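PDB 5EUF: protease from Helicobacter pylori, which is an M16-family peptidase that probably acts as a zinc-dependent virulence factor, cleaving the cytoplasmic domain of human junctional adhesion molecule A and weakening the gastric epithelial barrier. Local coordinates for residues H8-T12 and S202-F206; P259-H263 and D374-D380. All coordinates share one frame. Numbering follows the deposited sequence.

Contact 1 (H8-T12 and S202-F206); sequences HESVT and SQKVF
F206 lays one face of its ring under the side chain of V11. This is helix-on-sheet packing in an M16 peptidase. Strand 9-12 is an outermost strand of a six-stranded mixed sheet, and the first turn of helix 202-213 lies against it. Residues 9-12 are extended; residues 202-206 are helical, with F206 N hydrogen-bonded to S202 O at 2.8 Å. The short axes are nearly parallel, crossing at -21°, 9.9 Å at closest approach. In register, E9 CA is 7.0 Å from S202 CA and V11 CA 7.5 Å from F206 CA. E9 and V11 direct CA-CB toward the helix; S10 between them points away. F206 is m (chi1 -71°, chi2 -28°) and V11 is t. V11 CG2 makes a CH-pi contact 3.7 Å from the F206 ring centroid, 14° off the normal. S202 OG is hydrogen-bonded to S21 OG on strand 18-23. E9 CB is 3.8 Å from F206 CZ, and E9 O meets the ring edge, 3.2 Å from F206 CZ.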
loop_
_atom_site.group_PDB
_atom_site.type_symbol
_atom_site.label_atom_id
_atom_site.label_comp_id
_atom_site.label_asym_id
_atom_site.label_seq_id
_atom_site.Cartn_x
_atom_site.Cartn_y
_atom_site.Cartn_z
ATOM N N HIS B 8 -37.457 8.567 15.194
ATOM C CA HIS B 8 -36.359 9.370 15.715
ATOM C C HIS B 8 -36.532 10.846 15.379
ATOM O O HIS B 8 -37.358 11.212 14.544
ATOM C CB HIS B 8 -35.028 8.874 15.155
ATOM C CG HIS B 8 -34.831 9.197 13.707
ATOM N ND1 HIS B 8 -35.451 8.493 12.697
ATOM C CD2 HIS B 8 -34.090 10.153 13.099
ATOM C CE1 HIS B 8 -35.097 9.000 11.529
ATOM N NE2 HIS B 8 -34.272 10.008 11.745
ATOM N N GLU B 9 -35.745 11.691 16.037
ATOM C CA GLU B 9 -35.713 13.113 15.715
ATOM C C GLU B 9 -34.272 13.593 15.560
ATOM O O GLU B 9 -33.429 13.348 16.423
ATOM C CB GLU B 9 -36.436 13.932 16.788
ATOM C CG GLU B 9 -37.931 13.661 16.872
ATOM C CD GLU B 9 -38.698 14.813 17.494
ATOM O OE1 GLU B 9 -39.804 14.575 18.023
ATOM O OE2 GLU B 9 -38.199 15.959 17.446
ATOM N N SER B 10 -33.995 14.269 14.450
ATOM C CA SER B 10 -32.648 14.752 14.169
ATOM C C SER B 10 -32.567 16.274 14.218
ATOM O O SER B 10 -33.489 16.976 13.801
ATOM C CB SER B 10 -32.175 14.253 12.802
ATOM O OG SER B 10 -30.884 14.753 12.496
ATOM N N VAL B 11 -31.449 16.772 14.737
ATOM C CA VAL B 11 -31.184 18.202 14.798
ATOM C C VAL B 11 -29.707 18.462 14.521
ATOM O O VAL B 11 -28.835 17.834 15.123
ATOM C CB VAL B 11 -31.568 18.799 16.173
ATOM C CG1 VAL B 11 -30.909 20.155 16.378
ATOM C CG2 VAL B 11 -33.080 18.910 16.307
ATOM N N THR B 12 -29.432 19.374 13.593
ATOM C CA THR B 12 -28.062 19.781 13.311
ATOM C C THR B 12 -27.757 21.103 14.004
ATOM O O THR B 12 -28.526 22.058 13.901
ATOM C CB THR B 12 -27.806 19.919 11.802
ATOM O OG1 THR B 12 -28.033 18.657 11.159
ATOM C CG2 THR B 12 -26.373 20.365 11.543
ATOM N N SER B 202 -36.725 13.490 23.774
ATOM C CA SER B 202 -35.914 14.042 22.694
ATOM C C SER B 202 -35.560 15.510 22.913
ATOM O O SER B 202 -34.425 15.923 22.670
ATOM C CB SER B 202 -36.636 13.884 21.355
ATOM O OG SER B 202 -36.742 12.520 20.993
ATOM N N GLN B 203 -36.531 16.297 23.367
ATOM C CA GLN B 203 -36.307 17.720 23.600
ATOM C C GLN B 203 -35.353 17.937 24.769
ATOM O O GLN B 203 -34.695 18.974 24.855
ATOM C CB GLN B 203 -37.630 18.447 23.851
ATOM C CG GLN B 203 -38.547 18.510 22.637
ATOM C CD GLN B 203 -37.984 19.365 21.516
ATOM O OE1 GLN B 203 -37.125 20.221 21.738
ATOM N NE2 GLN B 203 -38.466 19.135 20.299
ATOM N N LYS B 204 -35.279 16.958 25.665
ATOM C CA LYS B 204 -34.311 17.005 26.755
ATOM C C LYS B 204 -32.926 16.645 26.229
ATOM O O LYS B 204 -31.928 17.246 26.627
ATOM C CB LYS B 204 -34.710 16.062 27.891
ATOM C CG LYS B 204 -33.731 16.070 29.059
ATOM C CD LYS B 204 -34.162 15.119 30.167
ATOM C CE LYS B 204 -33.134 15.076 31.291
ATOM N NZ LYS B 204 -32.910 16.421 31.893
ATOM N N VAL B 205 -32.876 15.661 25.336
ATOM C CA VAL B 205 -31.630 15.269 24.686
ATOM C C VAL B 205 -31.045 16.441 23.910
ATOM O O VAL B 205 -29.856 16.747 24.025
ATOM C CB VAL B 205 -31.832 14.073 23.724
ATOM C CG1 VAL B 205 -30.594 13.858 22.866
ATOM C CG2 VAL B 205 -32.166 12.811 24.497
ATOM N N PHE B 206 -31.893 17.105 23.131
ATOM C CA PHE B 206 -31.453 18.211 22.290
ATOM C C PHE B 206 -30.916 19.383 23.103
ATOM O O PHE B 206 -29.811 19.859 22.847
ATOM C CB PHE B 206 -32.596 18.677 21.386
ATOM C CG PHE B 206 -32.943 17.700 20.301
ATOM C CD1 PHE B 206 -31.981 16.843 19.791
ATOM C CD2 PHE B 206 -34.228 17.633 19.792
ATOM C CE1 PHE B 206 -32.293 15.940 18.794
ATOM C CE2 PHE B 206 -34.546 16.731 18.794
ATOM C CZ PHE B 206 -33.578 15.884 18.295
#

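Contact 2 (P259-H263 and D374-D380); sequences PAFKH and DYLVQND
This contact packs a loop against the C-terminal end of a helix and the turn after it, part aromatic and part polar. The loop lies between strand 251-258 and helix 266-276; the helix is 365-376. A260 to H263 form a type I beta turn that puts F261 and K262 at its corners. F261 points its CA-CB bond toward residues 374-380, with chi1 t and chi2 89°. Its edge approaches the face of Y375 in a T-shaped pair: centroids 5.1 Å apart, planes at 64°, F261 CZ 3.8 Å from Y375 CD2. Q378 covers one face of the F261 ring. Its CG sits 3.7 Å from the ring centroid, 17° off the normal, in a CH-pi contact.

Helix 365-376 closes with a Schellman motif. N379 takes positive phi (53/58), D380 N is hydrogen-bonded to Y375 O at 2.7 Å, and N379 N to L376 O at 2.8 Å. D380 is then the N-cap residue of helix 381-385, so one short turn joins two helices.

The side chain of K262 extends to this turn. Its chi1 lies between wells at -144°, followed by t, m and t. K262 NZ donates a hydrogen bond to Q378 O at 2.8 Å. The closest CA pair is K262 and D380, 7.2 Å apart. K262 CG packs 3.5 Å from D380 CG, and D380 OD2 is 3.7 Å from F261 CE2. Q378 NE2 is hydrogen-bonded to Q306 OE1, and the F261 backbone also hydrogen-bonds Q306.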
loop_
_atom_site.group_PDB
_atom_site.type_symbol
_atom_site.label_atom_id
_atom_site.label_comp_id
_atom_site.label_asym_id
_atom_site.label_seq_id
_atom_site.Cartn_x
_atom_site.Cartn_y
_atom_site.Cartn_z
ATOM N N PRO B 259 -19.912 -4.868 -3.530
ATOM C CA PRO B 259 -20.278 -3.450 -3.661
ATOM C C PRO B 259 -20.137 -2.647 -2.371
ATOM O O PRO B 259 -19.985 -3.219 -1.291
ATOM C CB PRO B 259 -21.747 -3.510 -4.086
ATOM C CG PRO B 259 -21.883 -4.814 -4.771
ATOM C CD PRO B 259 -20.978 -5.753 -4.030
ATOM N N ALA B 260 -20.194 -1.324 -2.494
ATOM C CA ALA B 260 -20.079 -0.434 -1.343
ATOM C C ALA B 260 -21.309 -0.506 -0.426
ATOM O O ALA B 260 -22.303 -1.158 -0.750
ATOM C CB ALA B 260 -19.848 0.992 -1.810
ATOM N N PHE B 261 -21.225 0.182 0.712
ATOM C CA PHE B 261 -22.217 0.102 1.788
ATOM C C PHE B 261 -23.663 0.276 1.335
ATOM O O PHE B 261 -24.531 -0.525 1.684
ATOM C CB PHE B 261 -21.896 1.153 2.860
ATOM C CG PHE B 261 -22.845 1.148 4.032
ATOM C CD1 PHE B 261 -22.602 0.342 5.131
ATOM C CD2 PHE B 261 -23.965 1.967 4.045
ATOM C CE1 PHE B 261 -23.466 0.338 6.215
ATOM C CE2 PHE B 261 -24.833 1.966 5.123
ATOM C CZ PHE B 261 -24.581 1.151 6.210
ATOM N N LYS B 262 -23.921 1.323 0.560
ATOM C CA LYS B 262 -25.289 1.742 0.270
ATOM C C LYS B 262 -25.885 1.036 -0.945
ATOM O O LYS B 262 -26.661 1.626 -1.694
ATOM C CB LYS B 262 -25.326 3.258 0.062
ATOM C CG LYS B 262 -26.578 3.929 0.583
ATOM C CD LYS B 262 -26.412 5.437 0.598
ATOM C CE LYS B 262 -25.182 5.841 1.395
ATOM N NZ LYS B 262 -25.023 7.321 1.459
ATOM N N HIS B 263 -25.527 -0.230 -1.130
ATOM C CA HIS B 263 -25.953 -0.974 -2.310
ATOM C C HIS B 263 -27.196 -1.803 -2.012
ATOM O O HIS B 263 -27.482 -2.112 -0.855
ATOM C CB HIS B 263 -24.819 -1.871 -2.808
ATOM C CG HIS B 263 -24.971 -2.307 -4.233
ATOM N ND1 HIS B 263 -25.643 -3.454 -4.595
ATOM C CD2 HIS B 263 -24.523 -1.755 -5.386
ATOM C CE1 HIS B 263 -25.610 -3.587 -5.908
ATOM N NE2 HIS B 263 -24.937 -2.569 -6.413
ATOM N N ASP B 374 -24.289 2.723 12.442
ATOM C CA ASP B 374 -23.688 2.321 11.180
ATOM C C ASP B 374 -24.320 3.051 10.000
ATOM O O ASP B 374 -23.638 3.378 9.029
ATOM C CB ASP B 374 -23.804 0.807 10.999
ATOM C CG ASP B 374 -22.898 0.036 11.943
ATOM O OD1 ASP B 374 -21.743 0.473 12.144
ATOM O OD2 ASP B 374 -23.338 -0.999 12.488
ATOM N N TYR B 375 -25.617 3.327 10.093
ATOM C CA TYR B 375 -26.350 3.924 8.980
ATOM C C TYR B 375 -26.377 5.450 9.033
ATOM O O TYR B 375 -26.571 6.107 8.010
ATOM C CB TYR B 375 -27.779 3.372 8.937
ATOM C CG TYR B 375 -27.848 1.954 8.416
ATOM C CD1 TYR B 375 -27.524 0.877 9.232
ATOM C CD2 TYR B 375 -28.224 1.692 7.106
ATOM C CE1 TYR B 375 -27.577 -0.419 8.757
ATOM C CE2 TYR B 375 -28.282 0.401 6.625
ATOM C CZ TYR B 375 -27.957 -0.651 7.454
ATOM O OH TYR B 375 -28.010 -1.941 6.978
ATOM N N LEU B 376 -26.181 6.011 10.223
ATOM C CA LEU B 376 -26.132 7.462 10.381
ATOM C C LEU B 376 -24.866 8.045 9.767
ATOM O O LEU B 376 -24.919 9.044 9.052
ATOM C CB LEU B 376 -26.214 7.846 11.858
ATOM C CG LEU B 376 -27.610 7.881 12.470
ATOM C CD1 LEU B 376 -27.514 7.944 13.984
ATOM C CD2 LEU B 376 -28.378 9.070 11.929
ATOM N N VAL B 377 -23.731 7.411 10.049
ATOM C CA VAL B 377 -22.442 7.879 9.549
ATOM C C VAL B 377 -22.378 7.808 8.027
ATOM O O VAL B 377 -21.528 8.445 7.404
ATOM C CB VAL B 377 -21.272 7.066 10.141
ATOM C CG1 VAL B 377 -21.258 7.186 11.653
ATOM C CG2 VAL B 377 -21.368 5.609 9.722
ATOM N N GLN B 378 -23.280 7.031 7.437
ATOM C CA GLN B 378 -23.358 6.899 5.989
ATOM C C GLN B 378 -24.505 7.731 5.427
ATOM O O GLN B 378 -24.677 7.823 4.209
ATOM C CB GLN B 378 -23.532 5.432 5.591
ATOM C CG GLN B 378 -22.496 4.495 6.189
ATOM C CD GLN B 378 -21.085 4.821 5.745
ATOM O OE1 GLN B 378 -20.878 5.470 4.718
ATOM N NE2 GLN B 378 -20.103 4.374 6.520
ATOM N N ASN B 379 -25.275 8.341 6.326
ATOM C CA ASN B 379 -26.497 9.053 5.966
ATOM C C ASN B 379 -27.414 8.151 5.144
ATOM O O ASN B 379 -27.780 8.475 4.016
ATOM C CB ASN B 379 -26.177 10.340 5.201
ATOM C CG ASN B 379 -27.323 11.338 5.230
ATOM O OD1 ASN B 379 -28.494 10.957 5.250
ATOM N ND2 ASN B 379 -26.988 12.623 5.238
ATOM N N ASP B 380 -27.772 7.010 5.723
ATOM C CA ASP B 380 -28.579 6.014 5.031
ATOM C C ASP B 380 -29.657 5.441 5.953
ATOM O O ASP B 380 -29.812 4.226 6.062
ATOM C CB ASP B 380 -27.685 4.894 4.495
ATOM C CG ASP B 380 -28.409 3.975 3.533
ATOM O OD1 ASP B 380 -29.290 4.464 2.793
ATOM O OD2 ASP B 380 -28.098 2.764 3.523
#

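How the contacts relate
Both segments of contact 1 precede those of contact 2 in the sequence. Their centres are 22 Å apart. Their nearest atoms come to about 6 Å without touching. They share no helix or strand. Contact 1 belongs to the six-stranded sheet, where helix 202-213 packs beside the outer strand 9-12. Contact 2 joins the loop leaving strand 251-258 of the five-stranded sheet to the end of helix 365-376. There V377 touches I90, in the loop before strand 91-98 of the six-stranded sheet. Contact 2 thus lies between the two sheets of the M16 fold, and contact 1 on the edge of one. Both lie away from H53, E56, H57 and E133 of the active site.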